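ABC transporter ATP-binding protein (PDB 2PJZ) probably binds and hydrolyses ATP as the nucleotide-binding subunit of a transporter, putatively one for cobalt, in the archaeon Sulfolobus tokodaii. Local coordinates at residues 49-54 with 74-79; 81-86 with 95-100; 109-114 with 142-147. One frame throughout, in Å; residues are numbered along the deposited sequence.

Overall arrangement
Contacts 1 and 3 are buried, whereas contact 2 lies partly at the surface; the centres of contacts 1 and 2 are about 12 Å apart. Contact 1 joins the end of helix 43-50 to strand 76-78, the edge strand of the mixed sheet, through a hydroxyl pair. Contact 2 closes the loop that follows this strand onto helix 90-100, with two tyrosines and one backbone carbonyl. Contact 3 is wholly apolar: a methionine of helix 105-114 meets the end of helix 131-144. The three share neighbours: the Tyr84 hydroxyl of contact 2 is hydrogen-bonded to the Thr78 carbonyl of contact 1, and the Ser77 hydroxyl of contact 1 to the Ala142 carbonyl of contact 3.

Contact 1 of 3, residues 49-54 with 74-79; sequences AISGLL and IRYSTN
Tyr76 carries CG opposite its own backbone N (chi1 177°), which sends the ring out from the strand toward the end of the helix, where Ser51 holds OG opposite its carbonyl carbon (chi1 -49°). The two hydroxyls meet there: Tyr76 OH gives its proton to Ser51 OG at 2.8 Å, and OG lies at the edge of the phenol, near the ring plane. Ser51 OG in turn bonds to Leu47 O one helical turn back, so it is gripped as acceptor and as donor. Serine suits this position because one small hydroxyl can serve the helix and the tyrosine together.

Apolar groups flank the bond. Ile50 crosses the tyrosine at about a right angle, and its CG2 branch comes within 3.9 Å of Tyr76 OH. On the strand, Thr78 brings CB to 3.8 Å from Ser51 OG, with its methyl CG2 alongside, while its own hydroxyl is engaged with Gly151 O. A phenylalanine in place of Tyr76 would probably keep much of the ring packing but leave Ser51 OG without its donor. The helix stops in a Schellman motif at Gly52, whose N reaches Ala49 O at 3.1 Å; at its positive phi of 85° a beta carbon would press on the preceding carbonyl oxygen.

Helix 43-50 begins in what is probably the Walker A motif, and the contact joins its other end to the sheet edge. Strand 76-78 runs parallel to strand 149-153, with Ser77 bonded through its backbone to Ile149 and Gly151. Tyr76 also rests on Ile149, and Ile50 reaches Leu4 of strand 2-11 in the antiparallel sheet.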
ATOM      1  N   ALA A  49      -1.669   4.274 -10.610  1.00  6.57           N
ATOM      2  CA  ALA A  49      -0.712   4.699 -11.637  1.00  6.95           C
ATOM      3  C   ALA A  49       0.422   3.671 -11.821  1.00  6.59           C
ATOM      4  O   ALA A  49       0.756   3.286 -12.953  1.00  7.12           O
ATOM      5  CB  ALA A  49      -0.151   6.061 -11.314  1.00  6.93           C
ATOM      6  N   ILE A  50       1.018   3.234 -10.718  1.00  7.93           N
ATOM      7  CA  ILE A  50       2.100   2.220 -10.785  1.00  7.83           C
ATOM      8  C   ILE A  50       1.597   0.926 -11.449  1.00  7.07           C
ATOM      9  O   ILE A  50       2.331   0.278 -12.209  1.00  7.01           O
ATOM     10  CB  ILE A  50       2.660   1.920  -9.338  1.00  8.09           C
ATOM     11  CG1 ILE A  50       3.330   3.174  -8.738  1.00  7.78           C
ATOM     12  CG2 ILE A  50       3.604   0.712  -9.363  1.00  9.04           C
ATOM     13  CD1 ILE A  50       3.610   3.035  -7.190  1.00  9.47           C
ATOM     14  N   SER A  51       0.330   0.578 -11.203  1.00  6.52           N
ATOM     15  CA  SER A  51      -0.277  -0.659 -11.745  1.00  7.00           C
ATOM     16  C   SER A  51      -0.824  -0.543 -13.157  1.00  6.78           C
ATOM     17  O   SER A  51      -1.402  -1.516 -13.696  1.00  7.40           O
ATOM     18  CB  SER A  51      -1.370  -1.186 -10.816  1.00  7.46           C
ATOM     19  OG  SER A  51      -0.894  -1.249  -9.494  1.00  8.61           O
ATOM     20  N   GLY A  52      -0.632   0.621 -13.785  1.00  6.32           N
ATOM     21  CA  GLY A  52      -0.984   0.760 -15.201  1.00  7.41           C
ATOM     22  C   GLY A  52      -2.469   1.101 -15.384  1.00  8.86           C
ATOM     23  O   GLY A  52      -3.038   0.891 -16.448  1.00  7.61           O
ATOM     24  N   LEU A  53      -3.097   1.634 -14.343  1.00  8.71           N
ATOM     25  CA  LEU A  53      -4.566   1.795 -14.320  1.00 10.01           C
ATOM     26  C   LEU A  53      -5.028   3.258 -14.408  1.00 10.70           C
ATOM     27  O   LEU A  53      -6.243   3.535 -14.435  1.00 10.89           O
ATOM     28  CB  LEU A  53      -5.154   1.145 -13.048  1.00 11.22           C
ATOM     29  CG  LEU A  53      -4.934  -0.378 -12.889  1.00 13.13           C
ATOM     30  CD1 LEU A  53      -5.155  -0.820 -11.433  1.00 16.02           C
ATOM     31  CD2 LEU A  53      -5.846  -1.108 -13.855  1.00 17.60           C
ATOM     32  N   LEU A  54      -4.089   4.192 -14.470  1.00 10.25           N
ATOM     33  CA  LEU A  54      -4.447   5.614 -14.543  1.00 12.33           C
ATOM     34  C   LEU A  54      -3.325   6.378 -15.217  1.00 11.28           C
ATOM     35  O   LEU A  54      -2.170   6.023 -15.020  1.00 12.25           O
ATOM     36  CB  LEU A  54      -4.582   6.140 -13.117  1.00 12.65           C
ATOM     37  CG  LEU A  54      -5.781   6.870 -12.530  1.00 20.56           C
ATOM     38  CD1 LEU A  54      -7.117   6.405 -13.062  1.00 20.10           C
ATOM     39  CD2 LEU A  54      -5.704   6.716 -11.013  1.00 20.75           C
ATOM     40  N   ILE A  74       4.101 -10.585 -15.744  1.00  9.99           N
ATOM     41  CA  ILE A  74       3.702 -11.736 -14.911  0.50  9.81           C
ATOM     42  C   ILE A  74       4.236 -11.698 -13.501  1.00 10.18           C
ATOM     43  O   ILE A  74       3.607 -12.256 -12.588  1.00 11.40           O
ATOM     44  CB  ILE A  74       4.072 -13.111 -15.519  0.50  9.78           C
ATOM     45  CG1 ILE A  74       5.557 -13.175 -15.901  0.50  9.52           C
ATOM     46  CG2 ILE A  74       3.082 -13.484 -16.629  0.50 11.56           C
ATOM     47  CD1 ILE A  74       6.089 -14.591 -16.034  0.50 16.65           C
ATOM     48  N   ARG A  75       5.377 -11.033 -13.312  1.00 10.06           N
ATOM     49  CA  ARG A  75       6.014 -10.932 -11.995  1.00 10.93           C
ATOM     50  C   ARG A  75       5.502  -9.844 -11.064  1.00  9.84           C
ATOM     51  O   ARG A  75       5.967  -9.739  -9.921  1.00 10.60           O
ATOM     52  CB  ARG A  75       7.531 -10.817 -12.143  1.00 10.66           C
ATOM     53  CG  ARG A  75       8.079 -12.052 -12.927  1.00 14.36           C
ATOM     54  CD  ARG A  75       9.576 -12.076 -12.867  1.00 20.62           C
ATOM     55  NE  ARG A  75      10.182 -12.787 -13.988  1.00 23.08           N
ATOM     56  CZ  ARG A  75      10.692 -14.005 -13.918  1.00 24.93           C
ATOM     57  NH1 ARG A  75      10.669 -14.683 -12.774  1.00 23.43           N
ATOM     58  NH2 ARG A  75      11.235 -14.540 -15.010  1.00 28.82           N
ATOM     59  N   TYR A  76       4.582  -9.020 -11.558  1.00 10.20           N
ATOM     60  CA  TYR A  76       3.952  -7.971 -10.735  1.00  8.65           C
ATOM     61  C   TYR A  76       2.509  -8.335 -10.434  1.00  9.22           C
ATOM     62  O   TYR A  76       1.794  -8.836 -11.316  1.00  9.35           O
ATOM     63  CB  TYR A  76       3.987  -6.637 -11.512  1.00  8.65           C
ATOM     64  CG  TYR A  76       3.298  -5.508 -10.767  1.00  9.76           C
ATOM     65  CD1 TYR A  76       3.977  -4.797  -9.792  1.00  9.88           C
ATOM     66  CD2 TYR A  76       1.949  -5.197 -11.002  1.00 10.95           C
ATOM     67  CE1 TYR A  76       3.351  -3.768  -9.073  1.00  8.90           C
ATOM     68  CE2 TYR A  76       1.318  -4.153 -10.308  1.00 10.26           C
ATOM     69  CZ  TYR A  76       2.039  -3.458  -9.337  1.00 10.25           C
ATOM     70  OH  TYR A  76       1.458  -2.434  -8.645  1.00  9.95           O
ATOM     71  N   SER A  77       2.068  -8.082  -9.200  1.00  9.28           N
ATOM     72  CA  SER A  77       0.682  -8.260  -8.807  1.00 10.19           C
ATOM     73  C   SER A  77       0.186  -7.059  -8.016  1.00  9.93           C
ATOM     74  O   SER A  77       0.958  -6.397  -7.335  1.00 10.89           O
ATOM     75  CB  SER A  77       0.536  -9.468  -7.842  1.00 11.04           C
ATOM     76  OG  SER A  77       0.730 -10.659  -8.511  1.00 16.65           O
ATOM     77  N   THR A  78      -1.122  -6.816  -8.079  1.00 10.30           N
ATOM     78  CA  THR A  78      -1.775  -5.844  -7.198  1.00 10.24           C
ATOM     79  C   THR A  78      -3.088  -6.464  -6.700  1.00 10.10           C
ATOM     80  O   THR A  78      -3.665  -7.352  -7.346  1.00 10.37           O
ATOM     81  CB  THR A  78      -2.034  -4.454  -7.909  1.00  9.64           C
ATOM     82  OG1 THR A  78      -2.637  -3.506  -6.997  1.00  7.63           O
ATOM     83  CG2 THR A  78      -2.976  -4.632  -9.132  1.00  9.65           C
ATOM     84  N   ASN A  79      -3.518  -6.030  -5.530  1.00 10.25           N
ATOM     85  CA  ASN A  79      -4.855  -6.405  -5.026  1.00 10.62           C
ATOM     86  C   ASN A  79      -5.902  -5.364  -5.344  1.00 10.96           C
ATOM     87  O   ASN A  79      -7.033  -5.478  -4.871  1.00 10.36           O
ATOM     88  CB  ASN A  79      -4.802  -6.622  -3.510  1.00  9.22           C
ATOM     89  CG  ASN A  79      -4.617  -5.316  -2.726  1.00 11.28           C
ATOM     90  OD1 ASN A  79      -4.319  -4.260  -3.292  1.00  8.59           O
ATOM     91  ND2 ASN A  79      -4.839  -5.388  -1.410  1.00 10.72           N
TER

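Contact 2 of 3, residues 81-86 with 95-100; sequences PEAYEI and YLYEEL
Ala83 O receives the hydroxyl of Tyr97 in a short bond, 2.5 Å from Tyr97 OH. The approach is bent, with a C=O...O angle of 134°, and the donor sits 27° off the carbonyl plane; the oxygen meets the phenol at its edge. Tyrosine suits the helix face, since its ring brings the hydroxyl from the helix to a backbone carbonyl at the end of the 3-10 segment 81-83. The small side chain of Ala83 fits beside it, CB lying 3.5 Å from Tyr97 OH.

Tyr84 adds the apolar part, its CG anti to its carbonyl carbon and beside the backbone N. Its CE1 comes over one face of the Tyr97 ring, 3.5 Å from Tyr97 CZ, with the ring planes inclined at 36°. On the opposite face of that ring lies Leu100 CD2, so the phenol is held between two carbons. Tyr84 OH bonds to Thr78 O, which fixes the ring's far end, and its side chain also touches helix 131-144.

Beginning at Asn79, where strand 76-78 ends, the loop probably occupies the position of the Q-loop of ABC ATPases, and helix 90-100 probably opens their helical subdomain; this docking is consistent with that fold.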
ATOM      1  N   PRO A  81      -8.948  -3.326  -6.742  1.00 14.72           N
ATOM      2  CA  PRO A  81     -10.193  -3.908  -7.269  1.00 15.96           C
ATOM      3  C   PRO A  81     -10.263  -3.836  -8.801  1.00 16.57           C
ATOM      4  O   PRO A  81     -10.824  -4.727  -9.423  1.00 16.72           O
ATOM      5  CB  PRO A  81     -11.298  -3.049  -6.634  1.00 16.56           C
ATOM      6  CG  PRO A  81     -10.700  -2.421  -5.468  1.00 17.45           C
ATOM      7  CD  PRO A  81      -9.198  -2.238  -5.786  1.00 14.61           C
ATOM      8  N   GLU A  82      -9.660  -2.803  -9.390  1.00 17.72           N
ATOM      9  CA  GLU A  82      -9.625  -2.608 -10.857  1.00 19.29           C
ATOM     10  C   GLU A  82      -8.984  -3.797 -11.611  1.00 20.47           C
ATOM     11  O   GLU A  82      -9.266  -4.025 -12.802  1.00 19.91           O
ATOM     12  CB  GLU A  82      -8.856  -1.324 -11.207  1.00 20.44           C
ATOM     13  CG  GLU A  82      -9.540  -0.000 -10.847  1.00 22.70           C
ATOM     14  CD  GLU A  82      -9.261   0.502  -9.431  1.00 25.80           C
ATOM     15  OE1 GLU A  82      -8.811  -0.256  -8.525  1.00 20.65           O
ATOM     16  OE2 GLU A  82      -9.535   1.695  -9.211  1.00 28.62           O
ATOM     17  N   ALA A  83      -8.130  -4.553 -10.926  1.00 20.84           N
ATOM     18  CA  ALA A  83      -7.464  -5.732 -11.539  1.00 22.40           C
ATOM     19  C   ALA A  83      -8.369  -6.975 -11.622  1.00 23.75           C
ATOM     20  O   ALA A  83      -7.996  -7.981 -12.235  1.00 25.17           O
ATOM     21  CB  ALA A  83      -6.137  -6.065 -10.787  1.00 21.71           C
ATOM     22  N   TYR A  84      -9.547  -6.917 -10.995  1.00 25.19           N
ATOM     23  CA  TYR A  84     -10.406  -8.093 -10.852  1.00 27.51           C
ATOM     24  C   TYR A  84     -11.826  -7.778 -11.268  1.00 30.98           C
ATOM     25  O   TYR A  84     -12.295  -6.657 -11.105  1.00 32.48           O
ATOM     26  CB  TYR A  84     -10.364  -8.622  -9.422  1.00 24.81           C
ATOM     27  CG  TYR A  84      -8.942  -8.870  -8.979  1.00 21.79           C
ATOM     28  CD1 TYR A  84      -8.264 -10.027  -9.377  1.00 20.38           C
ATOM     29  CD2 TYR A  84      -8.251  -7.920  -8.224  1.00 20.77           C
ATOM     30  CE1 TYR A  84      -6.950 -10.252  -8.998  1.00 18.10           C
ATOM     31  CE2 TYR A  84      -6.916  -8.139  -7.834  1.00 17.98           C
ATOM     32  CZ  TYR A  84      -6.283  -9.317  -8.225  1.00 19.10           C
ATOM     33  OH  TYR A  84      -4.980  -9.562  -7.870  1.00 17.39           O
ATOM     34  N   GLU A  85     -12.497  -8.771 -11.831  1.00 34.96           N
ATOM     35  CA  GLU A  85     -13.803  -8.531 -12.436  1.00 37.72           C
ATOM     36  C   GLU A  85     -14.861  -8.841 -11.409  1.00 38.74           C
ATOM     37  O   GLU A  85     -15.135 -10.000 -11.106  1.00 39.02           O
ATOM     38  CB  GLU A  85     -13.981  -9.340 -13.716  1.00 38.52           C
ATOM     39  CG  GLU A  85     -13.090  -8.871 -14.853  1.00 41.33           C
ATOM     40  CD  GLU A  85     -13.040  -9.873 -15.993  1.00 46.62           C
ATOM     41  OE1 GLU A  85     -13.989 -10.692 -16.110  1.00 49.11           O
ATOM     42  OE2 GLU A  85     -12.048  -9.847 -16.769  1.00 48.25           O
ATOM     43  N   ILE A  86     -15.429  -7.777 -10.854  1.00 40.05           N
ATOM     44  CA  ILE A  86     -16.344  -7.887  -9.743  1.00 41.51           C
ATOM     45  C   ILE A  86     -17.497  -8.839 -10.138  1.00 41.67           C
ATOM     46  O   ILE A  86     -17.938  -9.658  -9.331  1.00 42.68           O
ATOM     47  CB  ILE A  86     -16.760  -6.445  -9.227  1.00 41.76           C
ATOM     48  CG1 ILE A  86     -16.412  -6.260  -7.743  1.00 42.03           C
ATOM     49  CG2 ILE A  86     -18.209  -6.110  -9.510  1.00 42.33           C
ATOM     50  CD1 ILE A  86     -16.784  -4.879  -7.177  1.00 42.50           C
ATOM     51  N   TYR A  95      -9.003 -18.908 -12.381  1.00 18.97           N
ATOM     52  CA  TYR A  95      -8.583 -19.398 -13.704  1.00 19.38           C
ATOM     53  C   TYR A  95      -7.856 -18.346 -14.566  1.00 19.67           C
ATOM     54  O   TYR A  95      -6.804 -18.642 -15.147  1.00 19.08           O
ATOM     55  CB  TYR A  95      -9.770 -19.977 -14.503  1.00 19.80           C
ATOM     56  CG  TYR A  95     -10.186 -21.360 -14.086  1.00 19.70           C
ATOM     57  CD1 TYR A  95     -11.469 -21.601 -13.605  1.00 22.98           C
ATOM     58  CD2 TYR A  95      -9.305 -22.444 -14.197  1.00 23.27           C
ATOM     59  CE1 TYR A  95     -11.877 -22.901 -13.227  1.00 23.19           C
ATOM     60  CE2 TYR A  95      -9.695 -23.742 -13.820  1.00 22.99           C
ATOM     61  CZ  TYR A  95     -10.985 -23.949 -13.347  1.00 23.69           C
ATOM     62  OH  TYR A  95     -11.385 -25.209 -12.981  1.00 24.28           O
ATOM     63  N   LEU A  96      -8.407 -17.137 -14.662  1.00 19.98           N
ATOM     64  CA  LEU A  96      -7.697 -16.067 -15.390  1.00 21.38           C
ATOM     65  C   LEU A  96      -6.297 -15.811 -14.823  1.00 20.66           C
ATOM     66  O   LEU A  96      -5.318 -15.744 -15.568  1.00 21.55           O
ATOM     67  CB  LEU A  96      -8.502 -14.760 -15.394  1.00 21.75           C
ATOM     68  CG  LEU A  96      -7.734 -13.555 -15.974  1.00 23.10           C
ATOM     69  CD1 LEU A  96      -7.302 -13.737 -17.462  1.00 28.40           C
ATOM     70  CD2 LEU A  96      -8.533 -12.244 -15.781  1.00 23.49           C
ATOM     71  N   TYR A  97      -6.200 -15.688 -13.502  1.00 19.23           N
ATOM     72  CA  TYR A  97      -4.915 -15.343 -12.874  1.00 18.99           C
ATOM     73  C   TYR A  97      -3.878 -16.461 -12.920  1.00 19.35           C
ATOM     74  O   TYR A  97      -2.673 -16.191 -12.925  1.00 18.20           O
ATOM     75  CB  TYR A  97      -5.117 -14.714 -11.481  1.00 18.77           C
ATOM     76  CG  TYR A  97      -5.335 -13.233 -11.676  1.00 19.31           C
ATOM     77  CD1 TYR A  97      -6.554 -12.736 -12.122  1.00 20.32           C
ATOM     78  CD2 TYR A  97      -4.278 -12.338 -11.524  1.00 21.07           C
ATOM     79  CE1 TYR A  97      -6.721 -11.371 -12.391  1.00 19.64           C
ATOM     80  CE2 TYR A  97      -4.440 -10.976 -11.771  1.00 21.04           C
ATOM     81  CZ  TYR A  97      -5.652 -10.505 -12.204  1.00 21.25           C
ATOM     82  OH  TYR A  97      -5.795  -9.158 -12.454  1.00 21.28           O
ATOM     83  N   GLU A  98      -4.344 -17.711 -13.010  1.00 19.26           N
ATOM     84  CA  GLU A  98      -3.438 -18.844 -13.250  1.00 20.37           C
ATOM     85  C   GLU A  98      -2.608 -18.629 -14.517  1.00 20.66           C
ATOM     86  O   GLU A  98      -1.424 -18.959 -14.548  1.00 20.74           O
ATOM     87  CB  GLU A  98      -4.217 -20.166 -13.370  1.00 20.82           C
ATOM     88  CG  GLU A  98      -4.812 -20.687 -12.053  1.00 22.35           C
ATOM     89  CD  GLU A  98      -5.604 -21.967 -12.262  1.00 24.04           C
ATOM     90  OE1 GLU A  98      -5.089 -22.840 -12.996  1.00 27.32           O
ATOM     91  OE2 GLU A  98      -6.725 -22.098 -11.706  1.00 28.52           O
ATOM     92  N   GLU A  99      -3.234 -18.086 -15.555  1.00 21.00           N
ATOM     93  CA  GLU A  99      -2.535 -17.777 -16.812  1.00 22.79           C
ATOM     94  C   GLU A  99      -1.870 -16.399 -16.835  1.00 21.76           C
ATOM     95  O   GLU A  99      -0.717 -16.269 -17.254  1.00 22.75           O
ATOM     96  CB  GLU A  99      -3.510 -17.878 -17.981  1.00 22.93           C
ATOM     97  CG  GLU A  99      -4.042 -19.288 -18.170  1.00 28.84           C
ATOM     98  CD  GLU A  99      -2.908 -20.285 -18.307  1.00 35.16           C
ATOM     99  OE1 GLU A  99      -2.056 -20.100 -19.218  1.00 38.23           O
ATOM    100  OE2 GLU A  99      -2.858 -21.235 -17.495  1.00 38.30           O
ATOM    101  N   LEU A 100      -2.600 -15.385 -16.378  1.00 20.73           N
ATOM    102  CA  LEU A 100      -2.147 -13.991 -16.457  1.00 18.58           C
ATOM    103  C   LEU A 100      -0.918 -13.735 -15.604  1.00 18.06           C
ATOM    104  O   LEU A 100      -0.015 -13.011 -16.024  1.00 17.37           O
ATOM    105  CB  LEU A 100      -3.298 -13.054 -16.061  1.00 19.09           C
ATOM    106  CG  LEU A 100      -3.127 -11.537 -16.290  1.00 18.78           C
ATOM    107  CD1 LEU A 100      -3.003 -11.218 -17.794  1.00 19.22           C
ATOM    108  CD2 LEU A 100      -4.278 -10.757 -15.657  1.00 19.05           C
TER

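Contact 3 of 3, residues 109-114 with 142-147; sequences LEMLKA and ALASQP
Leu143 meets Met111 through its beta carbon: Met111 CE comes to 3.7 Å from Leu143 CB, the two side chains crossing at about a right angle. The methyl gets there because Met111 is extended beyond CG (chi2 175°, chi3 172°), reaching straight from its helix to the next one. An extended, unbranched methionine thus puts both sulfur and methyl on the neighbouring helix.

Ala144 follows, and its CB meets the sulfur, 4.1 Å from Met111 SD. Met111 CE lies over the backbone between Leu143 and Ala144, 4.0 Å from Ala144 N. The small alanine lets this terminal methyl approach the backbone while its own CB packs against SD. The contact rests on these three apolar side chains, all buried, and is made by van der Waals packing.

Gln146 then leaves the helical conformation with positive phi, its N bonded to Leu143 O at 2.9 Å, and Pro147 carries the chain on toward strand 149-153.

Around the contact, Met111 also touches Tyr170 of helix 161-173, and Ala144 rests on Phe108 within helix 105-114. Helix 131-144, which begins in the LSAGQ signature sequence, is thus packed at its far end against helix 105-114, while Ala142 O bonds to Ser77 OG of strand 76-78.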
ATOM      1  N   LEU A 109      -5.852 -21.686  -2.533  1.00 21.27           N
ATOM      2  CA  LEU A 109      -6.790 -22.435  -1.688  1.00 22.61           C
ATOM      3  C   LEU A 109      -6.277 -22.575  -0.276  1.00 23.41           C
ATOM      4  O   LEU A 109      -7.056 -22.509   0.687  1.00 24.21           O
ATOM      5  CB  LEU A 109      -7.108 -23.802  -2.316  1.00 22.93           C
ATOM      6  CG  LEU A 109      -7.872 -23.796  -3.648  1.00 23.57           C
ATOM      7  CD1 LEU A 109      -8.167 -25.219  -4.166  1.00 26.39           C
ATOM      8  CD2 LEU A 109      -9.169 -22.984  -3.572  1.00 24.21           C
ATOM      9  N   GLU A 110      -4.965 -22.753  -0.140  1.00 23.89           N
ATOM     10  CA  GLU A 110      -4.304 -22.799   1.168  1.00 24.47           C
ATOM     11  C   GLU A 110      -4.509 -21.494   1.965  1.00 23.29           C
ATOM     12  O   GLU A 110      -4.819 -21.527   3.161  1.00 23.19           O
ATOM     13  CB  GLU A 110      -2.818 -23.138   0.979  1.00 24.35           C
ATOM     14  CG  GLU A 110      -1.923 -22.872   2.171  1.00 27.60           C
ATOM     15  CD  GLU A 110      -0.435 -22.990   1.849  1.00 28.21           C
ATOM     16  OE1 GLU A 110      -0.077 -23.805   0.969  1.00 32.23           O
ATOM     17  OE2 GLU A 110       0.373 -22.248   2.469  1.00 31.52           O
ATOM     18  N   MET A 111      -4.351 -20.346   1.297  1.00 21.10           N
ATOM     19  CA  MET A 111      -4.632 -19.043   1.900  1.00 18.89           C
ATOM     20  C   MET A 111      -6.100 -18.902   2.305  1.00 20.34           C
ATOM     21  O   MET A 111      -6.400 -18.465   3.407  1.00 20.44           O
ATOM     22  CB  MET A 111      -4.252 -17.913   0.904  1.00 18.45           C
ATOM     23  CG  MET A 111      -2.763 -17.856   0.531  1.00 17.38           C
ATOM     24  SD  MET A 111      -2.422 -16.592  -0.773  1.00 11.89           S
ATOM     25  CE  MET A 111      -0.610 -16.679  -0.724  1.00 16.77           C
ATOM     26  N   LEU A 112      -7.019 -19.273   1.420  1.00 22.13           N
ATOM     27  CA  LEU A 112      -8.455 -19.166   1.754  1.00 23.67           C
ATOM     28  C   LEU A 112      -8.773 -20.004   3.007  1.00 24.75           C
ATOM     29  O   LEU A 112      -9.431 -19.533   3.940  1.00 25.05           O
ATOM     30  CB  LEU A 112      -9.330 -19.613   0.586  1.00 23.76           C
ATOM     31  CG  LEU A 112      -9.528 -18.758  -0.650  1.00 25.02           C
ATOM     32  CD1 LEU A 112     -10.694 -19.311  -1.453  1.00 27.53           C
ATOM     33  CD2 LEU A 112      -9.780 -17.308  -0.267  1.00 27.82           C
ATOM     34  N   LYS A 113      -8.253 -21.227   3.036  1.00 25.72           N
ATOM     35  CA  LYS A 113      -8.425 -22.124   4.184  1.00 26.71           C
ATOM     36  C   LYS A 113      -7.821 -21.568   5.493  1.00 27.04           C
ATOM     37  O   LYS A 113      -8.495 -21.566   6.532  1.00 26.95           O
ATOM     38  CB  LYS A 113      -7.892 -23.526   3.860  1.00 27.08           C
ATOM     39  CG  LYS A 113      -8.071 -24.516   5.022  1.00 28.56           C
ATOM     40  CD  LYS A 113      -7.344 -25.807   4.760  1.00 31.91           C
ATOM     41  CE  LYS A 113      -7.407 -26.700   6.008  1.00 36.16           C
ATOM     42  NZ  LYS A 113      -6.797 -28.037   5.738  1.00 37.80           N
ATOM     43  N   ALA A 114      -6.583 -21.065   5.444  1.00 26.54           N
ATOM     44  CA  ALA A 114      -5.997 -20.372   6.587  1.00 26.99           C
ATOM     45  C   ALA A 114      -6.830 -19.188   7.071  1.00 27.49           C
ATOM     46  O   ALA A 114      -6.883 -18.909   8.274  1.00 28.02           O
ATOM     47  CB  ALA A 114      -4.545 -19.945   6.294  1.00 27.16           C
ATOM     48  N   ALA A 142      -3.449 -11.728  -5.456  1.00 12.52           N
ATOM     49  CA  ALA A 142      -2.178 -11.047  -5.749  1.00 12.78           C
ATOM     50  C   ALA A 142      -0.975 -11.915  -5.307  1.00 12.94           C
ATOM     51  O   ALA A 142       0.005 -12.053  -6.042  1.00 13.30           O
ATOM     52  CB  ALA A 142      -2.135  -9.688  -5.088  1.00 11.32           C
ATOM     53  N   LEU A 143      -1.060 -12.495  -4.108  1.00 12.34           N
ATOM     54  CA  LEU A 143       0.082 -13.208  -3.527  1.00 12.69           C
ATOM     55  C   LEU A 143       0.262 -14.621  -4.030  1.00 13.27           C
ATOM     56  O   LEU A 143       1.388 -15.155  -3.990  1.00 13.46           O
ATOM     57  CB  LEU A 143       0.015 -13.219  -1.994  1.00 12.47           C
ATOM     58  CG  LEU A 143      -0.002 -11.844  -1.305  1.00 12.65           C
ATOM     59  CD1 LEU A 143      -0.211 -12.050   0.156  1.00 12.93           C
ATOM     60  CD2 LEU A 143       1.272 -11.025  -1.539  1.00 12.15           C
ATOM     61  N   ALA A 144      -0.825 -15.247  -4.477  1.00 14.07           N
ATOM     62  CA  ALA A 144      -0.747 -16.670  -4.841  1.00 15.15           C
ATOM     63  C   ALA A 144      -0.025 -16.907  -6.164  1.00 14.21           C
ATOM     64  O   ALA A 144       0.313 -18.035  -6.496  1.00 14.07           O
ATOM     65  CB  ALA A 144      -2.120 -17.306  -4.845  1.00 13.80           C
ATOM     66  N   SER A 145       0.243 -15.841  -6.915  1.00 14.95           N
ATOM     67  CA  SER A 145       1.158 -15.945  -8.041  1.00 14.79           C
ATOM     68  C   SER A 145       2.647 -15.813  -7.691  1.00 15.24           C
ATOM     69  O   SER A 145       3.502 -15.782  -8.601  1.00 15.92           O
ATOM     70  CB  SER A 145       0.783 -14.943  -9.142  1.00 15.65           C
ATOM     71  OG  SER A 145       0.882 -13.625  -8.653  1.00 15.95           O
ATOM     72  N   GLN A 146       2.961 -15.704  -6.401  1.00 14.55           N
ATOM     73  CA  GLN A 146       4.333 -15.525  -5.960  1.00 14.63           C
ATOM     74  C   GLN A 146       5.033 -14.381  -6.751  1.00 13.40           C
ATOM     75  O   GLN A 146       6.101 -14.575  -7.364  1.00 12.09           O
ATOM     76  CB  GLN A 146       5.109 -16.843  -6.079  1.00 16.20           C
ATOM     77  CG  GLN A 146       4.537 -17.895  -5.141  1.00 20.56           C
ATOM     78  CD  GLN A 146       5.514 -19.002  -4.797  1.00 25.22           C
ATOM     79  OE1 GLN A 146       5.365 -20.126  -5.276  1.00 29.45           O
ATOM     80  NE2 GLN A 146       6.502 -18.700  -3.963  1.00 23.77           N
ATOM     81  N   PRO A 147       4.440 -13.175  -6.704  1.00 11.94           N
ATOM     82  CA  PRO A 147       4.994 -12.042  -7.438  1.00 10.86           C
ATOM     83  C   PRO A 147       6.354 -11.682  -6.893  1.00 10.50           C
ATOM     84  O   PRO A 147       6.623 -11.834  -5.672  1.00 11.61           O
ATOM     85  CB  PRO A 147       4.011 -10.889  -7.102  1.00 10.63           C
ATOM     86  CG  PRO A 147       3.410 -11.277  -5.761  1.00 10.56           C
ATOM     87  CD  PRO A 147       3.286 -12.790  -5.861  1.00 11.42           C
TER